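PDB 4DNH: uncharacterized protein from Sinorhizobium meliloti, which is of unknown function but folds as a TIM barrel and may be related to the dihydrodipicolinate synthase family. Local coordinates for residues L91-A96 / E140-A145; E98-S103 / I115-G120; A145-G150 / Q181-V186. One frame throughout, in Å; residues are numbered along the deposited sequence.

Contact 1: L91-A96 / E140-A145; sequences LGWPEA and ESQIEA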
loop_
_atom_site.group_PDB
_atom_site.type_symbol
_atom_site.label_atom_id
_atom_site.label_comp_id
_atom_site.label_asym_id
_atom_site.label_seq_id
_atom_site.Cartn_x
_atom_site.Cartn_y
_atom_site.Cartn_z
ATOM N N LEU A 91 -9.572 6.753 -7.470
ATOM C CA LEU A 91 -10.023 5.499 -8.051
ATOM C C LEU A 91 -11.404 5.150 -7.524
ATOM O O LEU A 91 -11.537 4.693 -6.406
ATOM C CB LEU A 91 -9.021 4.380 -7.748
ATOM C CG LEU A 91 -9.281 3.067 -8.502
ATOM C CD1 LEU A 91 -8.775 3.183 -9.921
ATOM C CD2 LEU A 91 -8.645 1.866 -7.829
ATOM N N GLY A 92 -12.441 5.391 -8.316
ATOM C CA GLY A 92 -13.796 5.071 -7.875
ATOM C C GLY A 92 -14.013 3.566 -7.743
ATOM O O GLY A 92 -13.162 2.748 -8.148
ATOM N N TRP A 93 -15.154 3.198 -7.175
ATOM C CA TRP A 93 -15.535 1.802 -7.060
ATOM C C TRP A 93 -15.621 1.100 -8.404
ATOM O O TRP A 93 -15.078 0.018 -8.548
ATOM C CB TRP A 93 -16.816 1.669 -6.246
ATOM C CG TRP A 93 -17.455 0.298 -6.291
ATOM C CD1 TRP A 93 -18.774 -0.002 -6.593
ATOM C CD2 TRP A 93 -16.824 -1.009 -6.012
ATOM N NE1 TRP A 93 -18.998 -1.350 -6.533
ATOM C CE2 TRP A 93 -17.877 -2.013 -6.195
ATOM C CE3 TRP A 93 -15.542 -1.429 -5.659
ATOM C CZ2 TRP A 93 -17.640 -3.372 -6.020
ATOM C CZ3 TRP A 93 -15.312 -2.801 -5.494
ATOM C CH2 TRP A 93 -16.341 -3.748 -5.669
ATOM N N PRO A 94 -16.275 1.708 -9.417
ATOM C CA PRO A 94 -16.353 1.003 -10.716
ATOM C C PRO A 94 -14.992 0.565 -11.281
ATOM O O PRO A 94 -14.831 -0.577 -11.726
ATOM C CB PRO A 94 -17.012 2.047 -11.632
ATOM C CG PRO A 94 -17.889 2.820 -10.704
ATOM C CD PRO A 94 -17.077 2.953 -9.436
ATOM N N GLU A 95 -14.028 1.475 -11.249
ATOM C CA GLU A 95 -12.677 1.199 -11.705
ATOM C C GLU A 95 -11.943 0.233 -10.768
ATOM O O GLU A 95 -11.140 -0.570 -11.222
ATOM C CB GLU A 95 -11.896 2.499 -11.813
ATOM C CG GLU A 95 -12.411 3.444 -12.883
ATOM C CD GLU A 95 -13.652 4.228 -12.466
ATOM O OE1 GLU A 95 -13.797 4.609 -11.275
ATOM O OE2 GLU A 95 -14.489 4.473 -13.359
ATOM N N ALA A 96 -12.232 0.321 -9.470
ATOM C CA ALA A 96 -11.672 -0.582 -8.469
ATOM C C ALA A 96 -12.172 -2.020 -8.666
ATOM O O ALA A 96 -11.386 -2.963 -8.621
ATOM C CB ALA A 96 -11.978 -0.088 -7.059
ATOM N N GLU A 140 -21.778 -5.408 1.772
ATOM C CA GLU A 140 -22.127 -6.681 1.156
ATOM C C GLU A 140 -22.137 -6.605 -0.373
ATOM O O GLU A 140 -21.779 -7.578 -1.047
ATOM C CB GLU A 140 -23.417 -7.289 1.745
ATOM C CG GLU A 140 -24.726 -6.572 1.451
ATOM C CD GLU A 140 -25.898 -7.197 2.205
ATOM O OE1 GLU A 140 -26.689 -7.938 1.572
ATOM O OE2 GLU A 140 -26.018 -6.962 3.434
ATOM N N SER A 141 -22.501 -5.439 -0.909
ATOM C CA SER A 141 -22.517 -5.240 -2.350
ATOM C C SER A 141 -21.117 -5.478 -2.927
ATOM O O SER A 141 -20.947 -6.270 -3.861
ATOM C CB SER A 141 -23.019 -3.834 -2.681
ATOM O OG SER A 141 -23.118 -3.622 -4.075
ATOM N N GLN A 142 -20.117 -4.819 -2.345
ATOM C CA GLN A 142 -18.734 -4.948 -2.803
ATOM C C GLN A 142 -18.154 -6.317 -2.481
ATOM O O GLN A 142 -17.472 -6.914 -3.322
ATOM C CB GLN A 142 -17.833 -3.865 -2.209
ATOM C CG GLN A 142 -18.270 -2.434 -2.460
ATOM C CD GLN A 142 -17.110 -1.455 -2.368
ATOM O OE1 GLN A 142 -15.971 -1.835 -2.080
ATOM N NE2 GLN A 142 -17.396 -0.184 -2.609
ATOM N N ILE A 143 -18.407 -6.802 -1.263
ATOM C CA ILE A 143 -17.966 -8.145 -0.844
ATOM C C ILE A 143 -18.481 -9.229 -1.796
ATOM O O ILE A 143 -17.720 -10.103 -2.208
ATOM C CB ILE A 143 -18.363 -8.454 0.624
ATOM C CG1 ILE A 143 -17.421 -7.719 1.575
ATOM C CG2 ILE A 143 -18.361 -9.958 0.917
ATOM C CD1 ILE A 143 -17.987 -7.506 2.960
ATOM N N GLU A 144 -19.763 -9.164 -2.148
ATOM C CA GLU A 144 -20.350 -10.157 -3.041
ATOM C C GLU A 144 -19.756 -10.052 -4.437
ATOM O O GLU A 144 -19.436 -11.067 -5.059
ATOM C CB GLU A 144 -21.879 -10.050 -3.071
ATOM C CG GLU A 144 -22.556 -10.686 -1.857
ATOM C CD GLU A 144 -24.030 -10.312 -1.709
ATOM O OE1 GLU A 144 -24.506 -9.392 -2.426
ATOM O OE2 GLU A 144 -24.711 -10.936 -0.858
ATOM N N ALA A 145 -19.582 -8.823 -4.914
ATOM C CA ALA A 145 -18.923 -8.583 -6.193
ATOM C C ALA A 145 -17.548 -9.249 -6.244
ATOM O O ALA A 145 -17.243 -9.959 -7.209
ATOM C CB ALA A 145 -18.814 -7.095 -6.464
#

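Contact 2: E98-S103 / I115-G120; sequences ELIRRS and IACGAG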
loop_
_atom_site.group_PDB
_atom_site.type_symbol
_atom_site.label_atom_id
_atom_site.label_comp_id
_atom_site.label_asym_id
_atom_site.label_seq_id
_atom_site.Cartn_x
_atom_site.Cartn_y
_atom_site.Cartn_z
ATOM N N GLU A 98 -13.294 -3.212 -11.495
ATOM C CA GLU A 98 -12.719 -3.701 -12.741
ATOM C C GLU A 98 -11.274 -4.147 -12.536
ATOM O O GLU A 98 -10.862 -5.172 -13.062
ATOM C CB GLU A 98 -12.860 -2.657 -13.846
ATOM C CG GLU A 98 -12.298 -3.038 -15.205
ATOM C CD GLU A 98 -13.061 -4.149 -15.918
ATOM O OE1 GLU A 98 -13.882 -4.863 -15.285
ATOM O OE2 GLU A 98 -12.819 -4.314 -17.140
ATOM N N LEU A 99 -10.523 -3.413 -11.723
ATOM C CA LEU A 99 -9.121 -3.759 -11.478
ATOM C C LEU A 99 -9.041 -5.077 -10.717
ATOM O O LEU A 99 -8.240 -5.956 -11.041
ATOM C CB LEU A 99 -8.433 -2.640 -10.720
ATOM C CG LEU A 99 -6.980 -2.792 -10.292
ATOM C CD1 LEU A 99 -6.084 -3.252 -11.436
ATOM C CD2 LEU A 99 -6.510 -1.453 -9.736
ATOM N N ILE A 100 -9.914 -5.219 -9.735
ATOM C CA ILE A 100 -10.047 -6.457 -8.997
ATOM C C ILE A 100 -10.370 -7.631 -9.934
ATOM O O ILE A 100 -9.708 -8.651 -9.889
ATOM C CB ILE A 100 -11.063 -6.309 -7.842
ATOM C CG1 ILE A 100 -10.472 -5.382 -6.763
ATOM C CG2 ILE A 100 -11.437 -7.676 -7.279
ATOM C CD1 ILE A 100 -11.401 -5.043 -5.613
ATOM N N ARG A 101 -11.359 -7.454 -10.801
ATOM C CA ARG A 101 -11.744 -8.469 -11.791
ATOM C C ARG A 101 -10.587 -8.896 -12.717
ATOM O O ARG A 101 -10.310 -10.087 -12.847
ATOM C CB ARG A 101 -12.946 -7.972 -12.598
ATOM C CG ARG A 101 -13.501 -8.966 -13.599
ATOM C CD ARG A 101 -14.304 -8.248 -14.670
ATOM N NE ARG A 101 -14.133 -8.927 -15.950
ATOM C CZ ARG A 101 -13.496 -8.437 -17.013
ATOM N NH1 ARG A 101 -12.974 -7.218 -17.001
ATOM N NH2 ARG A 101 -13.405 -9.173 -18.110
ATOM N N ARG A 102 -9.912 -7.934 -13.346
ATOM C CA ARG A 102 -8.743 -8.241 -14.194
ATOM C C ARG A 102 -7.616 -8.936 -13.422
ATOM O O ARG A 102 -7.094 -9.953 -13.880
ATOM C CB ARG A 102 -8.171 -6.986 -14.838
ATOM C CG ARG A 102 -9.206 -6.042 -15.385
ATOM C CD ARG A 102 -9.420 -6.265 -16.847
ATOM N NE ARG A 102 -10.053 -5.103 -17.459
ATOM C CZ ARG A 102 -9.730 -4.628 -18.656
ATOM N NH1 ARG A 102 -8.751 -5.198 -19.362
ATOM N NH2 ARG A 102 -10.377 -3.573 -19.136
ATOM N N SER A 103 -7.240 -8.391 -12.261
ATOM C CA SER A 103 -6.158 -8.971 -11.452
ATOM C C SER A 103 -6.416 -10.412 -10.983
ATOM O O SER A 103 -5.520 -11.257 -11.067
ATOM C CB SER A 103 -5.824 -8.082 -10.263
ATOM O OG SER A 103 -5.020 -7.004 -10.687
ATOM N N ILE A 115 -3.023 -12.831 -3.665
ATOM C CA ILE A 115 -3.774 -11.626 -3.941
ATOM C C ILE A 115 -4.979 -11.567 -3.022
ATOM O O ILE A 115 -5.608 -12.587 -2.727
ATOM C CB ILE A 115 -4.179 -11.517 -5.450
ATOM C CG1 ILE A 115 -5.095 -10.314 -5.693
ATOM C CG2 ILE A 115 -4.813 -12.818 -5.964
ATOM C CD1 ILE A 115 -5.014 -9.756 -7.093
ATOM N N ALA A 116 -5.276 -10.360 -2.550
ATOM C CA ALA A 116 -6.446 -10.105 -1.735
ATOM C C ALA A 116 -6.942 -8.726 -2.114
ATOM O O ALA A 116 -6.143 -7.830 -2.427
ATOM C CB ALA A 116 -6.104 -10.179 -0.250
ATOM N N CYS A 117 -8.255 -8.550 -2.053
ATOM C CA CYS A 117 -8.903 -7.442 -2.715
ATOM C C CYS A 117 -9.634 -6.553 -1.749
ATOM O O CYS A 117 -10.457 -7.035 -0.967
ATOM C CB CYS A 117 -9.886 -7.990 -3.738
ATOM S SG CYS A 117 -9.089 -9.163 -4.851
ATOM N N GLY A 118 -9.353 -5.252 -1.824
ATOM C CA GLY A 118 -10.001 -4.290 -0.961
ATOM C C GLY A 118 -11.493 -4.149 -1.202
ATOM O O GLY A 118 -11.926 -3.786 -2.308
ATOM N N ALA A 119 -12.267 -4.419 -0.152
ATOM C CA ALA A 119 -13.727 -4.293 -0.170
ATOM C C ALA A 119 -14.170 -3.254 0.853
ATOM O O ALA A 119 -13.771 -3.301 2.032
ATOM C CB ALA A 119 -14.386 -5.630 0.127
ATOM N N GLY A 120 -14.996 -2.314 0.413
ATOM C CA GLY A 120 -15.377 -1.231 1.290
ATOM C C GLY A 120 -16.743 -0.661 1.012
ATOM O O GLY A 120 -17.678 -1.370 0.629
#

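Contact 3: A145-G150 / Q181-V186; sequences AIEAEG and QVKEPV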
loop_
_atom_site.group_PDB
_atom_site.type_symbol
_atom_site.label_atom_id
_atom_site.label_comp_id
_atom_site.label_asym_id
_atom_site.label_seq_id
_atom_site.Cartn_x
_atom_site.Cartn_y
_atom_site.Cartn_z
ATOM N N ALA A 145 -19.582 -8.823 -4.914
ATOM C CA ALA A 145 -18.923 -8.583 -6.193
ATOM C C ALA A 145 -17.548 -9.249 -6.244
ATOM O O ALA A 145 -17.243 -9.959 -7.209
ATOM C CB ALA A 145 -18.814 -7.095 -6.464
ATOM N N ILE A 146 -16.745 -9.060 -5.195
ATOM C CA ILE A 146 -15.391 -9.628 -5.140
ATOM C C ILE A 146 -15.391 -11.162 -5.058
ATOM O O ILE A 146 -14.731 -11.844 -5.861
ATOM C CB ILE A 146 -14.537 -8.995 -4.016
ATOM C CG1 ILE A 146 -14.199 -7.548 -4.370
ATOM C CG2 ILE A 146 -13.239 -9.764 -3.837
ATOM C CD1 ILE A 146 -14.073 -6.627 -3.179
ATOM N N GLU A 147 -16.144 -11.695 -4.103
ATOM C CA GLU A 147 -16.279 -13.134 -3.946
ATOM C C GLU A 147 -16.758 -13.815 -5.223
ATOM O O GLU A 147 -16.322 -14.926 -5.524
ATOM C CB GLU A 147 -17.202 -13.453 -2.777
ATOM C CG GLU A 147 -16.536 -13.210 -1.428
ATOM C CD GLU A 147 -17.446 -13.442 -0.238
ATOM O OE1 GLU A 147 -18.686 -13.470 -0.406
ATOM O OE2 GLU A 147 -16.906 -13.585 0.880
ATOM N N ALA A 148 -17.624 -13.148 -5.989
ATOM C CA ALA A 148 -18.084 -13.713 -7.267
ATOM C C ALA A 148 -16.941 -13.912 -8.273
ATOM O O ALA A 148 -17.055 -14.721 -9.173
ATOM C CB ALA A 148 -19.204 -12.878 -7.881
ATOM N N GLU A 149 -15.847 -13.173 -8.121
ATOM C CA GLU A 149 -14.682 -13.345 -8.995
ATOM C C GLU A 149 -13.625 -14.244 -8.326
ATOM O O GLU A 149 -12.495 -14.371 -8.804
ATOM C CB GLU A 149 -14.090 -11.984 -9.375
ATOM C CG GLU A 149 -15.071 -11.001 -10.005
ATOM C CD GLU A 149 -15.439 -11.340 -11.449
ATOM O OE1 GLU A 149 -14.729 -12.149 -12.089
ATOM O OE2 GLU A 149 -16.446 -10.795 -11.957
ATOM N N GLY A 150 -14.011 -14.860 -7.212
ATOM C CA GLY A 150 -13.127 -15.745 -6.447
ATOM C C GLY A 150 -12.028 -15.036 -5.678
ATOM O O GLY A 150 -10.915 -15.547 -5.579
ATOM N N GLN A 181 -20.962 -12.848 7.669
ATOM C CA GLN A 181 -21.450 -13.113 6.319
ATOM C C GLN A 181 -20.377 -13.232 5.227
ATOM O O GLN A 181 -20.695 -13.551 4.078
ATOM C CB GLN A 181 -22.512 -12.095 5.924
ATOM C CG GLN A 181 -23.888 -12.454 6.451
ATOM C CD GLN A 181 -24.993 -11.703 5.741
ATOM O OE1 GLN A 181 -25.060 -11.690 4.509
ATOM N NE2 GLN A 181 -25.872 -11.071 6.517
ATOM N N VAL A 182 -19.113 -12.986 5.568
ATOM C CA VAL A 182 -18.024 -13.205 4.609
ATOM C C VAL A 182 -17.909 -14.710 4.407
ATOM O O VAL A 182 -18.329 -15.479 5.265
ATOM C CB VAL A 182 -16.664 -12.645 5.090
ATOM C CG1 VAL A 182 -15.720 -12.438 3.915
ATOM C CG2 VAL A 182 -16.843 -11.319 5.790
ATOM N N LYS A 183 -17.356 -15.133 3.275
ATOM C CA LYS A 183 -17.232 -16.558 3.013
ATOM C C LYS A 183 -15.863 -17.104 3.407
ATOM O O LYS A 183 -15.730 -18.278 3.681
ATOM C CB LYS A 183 -17.570 -16.874 1.554
ATOM C CG LYS A 183 -18.664 -17.927 1.424
ATOM C CD LYS A 183 -19.747 -17.510 0.432
ATOM C CE LYS A 183 -19.309 -17.714 -1.015
ATOM N NZ LYS A 183 -20.284 -17.152 -1.990
ATOM N N GLU A 184 -14.853 -16.243 3.445
ATOM C CA GLU A 184 -13.483 -16.651 3.757
ATOM C C GLU A 184 -12.830 -15.648 4.711
ATOM O O GLU A 184 -13.261 -14.482 4.782
ATOM C CB GLU A 184 -12.644 -16.773 2.471
ATOM C CG GLU A 184 -12.992 -17.957 1.569
ATOM C CD GLU A 184 -12.507 -19.289 2.116
ATOM O OE1 GLU A 184 -11.390 -19.340 2.675
ATOM O OE2 GLU A 184 -13.236 -20.294 1.986
ATOM N N PRO A 185 -11.795 -16.092 5.461
ATOM C CA PRO A 185 -11.057 -15.158 6.312
ATOM C C PRO A 185 -10.667 -13.869 5.593
ATOM O O PRO A 185 -10.347 -13.874 4.409
ATOM C CB PRO A 185 -9.826 -15.969 6.722
ATOM C CG PRO A 185 -10.353 -17.365 6.817
ATOM C CD PRO A 185 -11.382 -17.489 5.717
ATOM N N VAL A 186 -10.713 -12.784 6.348
ATOM C CA VAL A 186 -10.573 -11.420 5.883
ATOM C C VAL A 186 -9.352 -10.771 6.567
ATOM O O VAL A 186 -8.929 -11.201 7.652
ATOM C CB VAL A 186 -11.877 -10.671 6.239
ATOM C CG1 VAL A 186 -11.630 -9.304 6.871
ATOM C CG2 VAL A 186 -12.794 -10.583 5.037
#

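Contact 1: L91-A96 / E140-A145
Trp93 and Gln142 meet face to face: the side-chain amide of Gln142 lies over one face of the indole with the two planes only 4° apart. The amide carbon CD of Gln142 sits 3.6 Å above the ring plane, displaced toward the rim. NE2 of Gln142 comes within 3.5 Å of Trp93 CD2, where the two indole rings join, while OE1 hangs over the CE3-CZ3 side. Nearer the backbone, Gln142 CG makes a CH-pi contact, 3.8 Å from the centroid of the six-membered ring of Trp93. Ala145, almost one helical turn on, places its CB at the indole edge, 3.9 Å from Trp93 CZ2. The indole is swung out from the first turn of helix 93-108, just after the N-cap residue Gly92, by a chi1 of 168° that sets CG anti to the backbone N. In the second shell, Gln142 OE1 accepts the backbone N-H of Gly120, and NE2 is bonded to His123 ND1 and Asp122 OD1; the His123 ring also meets Trp93. With both ends of the amide engaged in this way, its rotation is fixed, and its contact with the indole is a flat pi stack rather than an N-H···pi bond.

Contact 2: E98-S103 / I115-G120
Ile115 begins strand 115-119 by reaching out to Ser103 on helix 93-108, within the beta-alpha-beta unit that runs from strand 77-80 through this helix into the strand and forms part of the TIM barrel. The short helical and strand segments lie nearly antiparallel, at 166°, with axes 9.4 Å apart, as expected of a helix returning the chain across the outside of the barrel. The CD1 methyl of Ile115 touches Ser103 CB at 3.7 Å. Its CG1 branch is anti to the backbone N (chi1 174°), which carries CD1 out to the helix. The Ser103 hydroxyl is spent elsewhere, on Glu80 OE2, so this is a purely carbon-to-carbon touch; the Ile115 side chain also rests on Val78 and Glu80 of the neighbouring strand 77-80. Two residues on, Cys117 again faces the helix and meets both branches of Ile100: SG packs 3.7 Å from Ile100 CG2, and CB lies 3.8 Å from Ile100 CD1. Ile146 of helix 132-148 closes in on the same pair. Gly118 contributes backbone alone. While Glu98 holds Arg101 and Arg102 of the helix in a salt-bridge network that takes no part in the packing on the strand, Ile100 reaches as far as this glycine. The carbonyl oxygen of Gly118, hydrogen-bonded to Arg87 NH2, is brushed by the delta methyl of Ile100, with Ile100 CD1 3.6 Å from Gly118 O.

Contact 3: A145-G150 / Q181-V186
A carboxylate-to-backbone bond, from Glu147 near the end of helix 132-148 to Lys183, joins this helix to the loop that leads from helix 168-181 into strand 186-191. It sits toward the surface of the barrel, about 21 Å from the centre of the chain. Lys183 N donates to Glu147 OE2 over 2.9 Å with an N-H···O angle of 157°. The donor approaches on the syn side of the carboxylate, tilted 24° out of its plane. Glu147 gets there by reach: its chain is extended beyond CG, holding the carboxylate well clear of its own helix.

The same oxygen is lined by carbon. Val182 CG1 lies 3.5 Å from Glu147 OE2, and Lys183 CB comes to 3.4 Å from that OE2, so the bonded atom is partly shielded by the residue that donates to it and by its neighbour. The side chains of Glu147 and Lys183 pass each other at a slant. Bends at chi2 and chi3 of Lys183 turn its amine back toward the helix, where NZ remains 4.3 Å from Glu147 OE1, too far for a salt bridge. The opposite charges could nonetheless favour the approach through longer-range attraction.

Both sides have further support. The Glu147 side chain also touches Ile153 of strand 153-155, and Val182 O accepts a hydrogen bond from Lys225 NZ. Just past Glu147 the helix stops: Gly150 N bonds to Glu147 O at 2.9 Å, and the following N-H reaches back to Ile146 O. With its positive phi, Gly150 is the C-prime residue of a Schellman motif, which turns the chain out of the helix toward the next strand of the TIM barrel.

Overall arrangement
All three contacts lie on one side of the chain's centre, in neighbouring beta-alpha units of the eight-stranded parallel barrel. Contacts 1 and 2 share helix 93-108 and have centres about 8 Å apart; contact 2 falls within the span between the two segments of contact 1, and the bond from Gln142 to Gly120 joins them. Contact 3 follows contact 1 along the chain, about 12 Å away between centres, and shares helix 132-148 and Ala145 with it. About 11 Å separates the centres of contacts 2 and 3, bridged by Ile146 packing on Cys117 and Ala119. Together they tie helix to strand, helix to helix and helix to loop across consecutive units of the barrel wall.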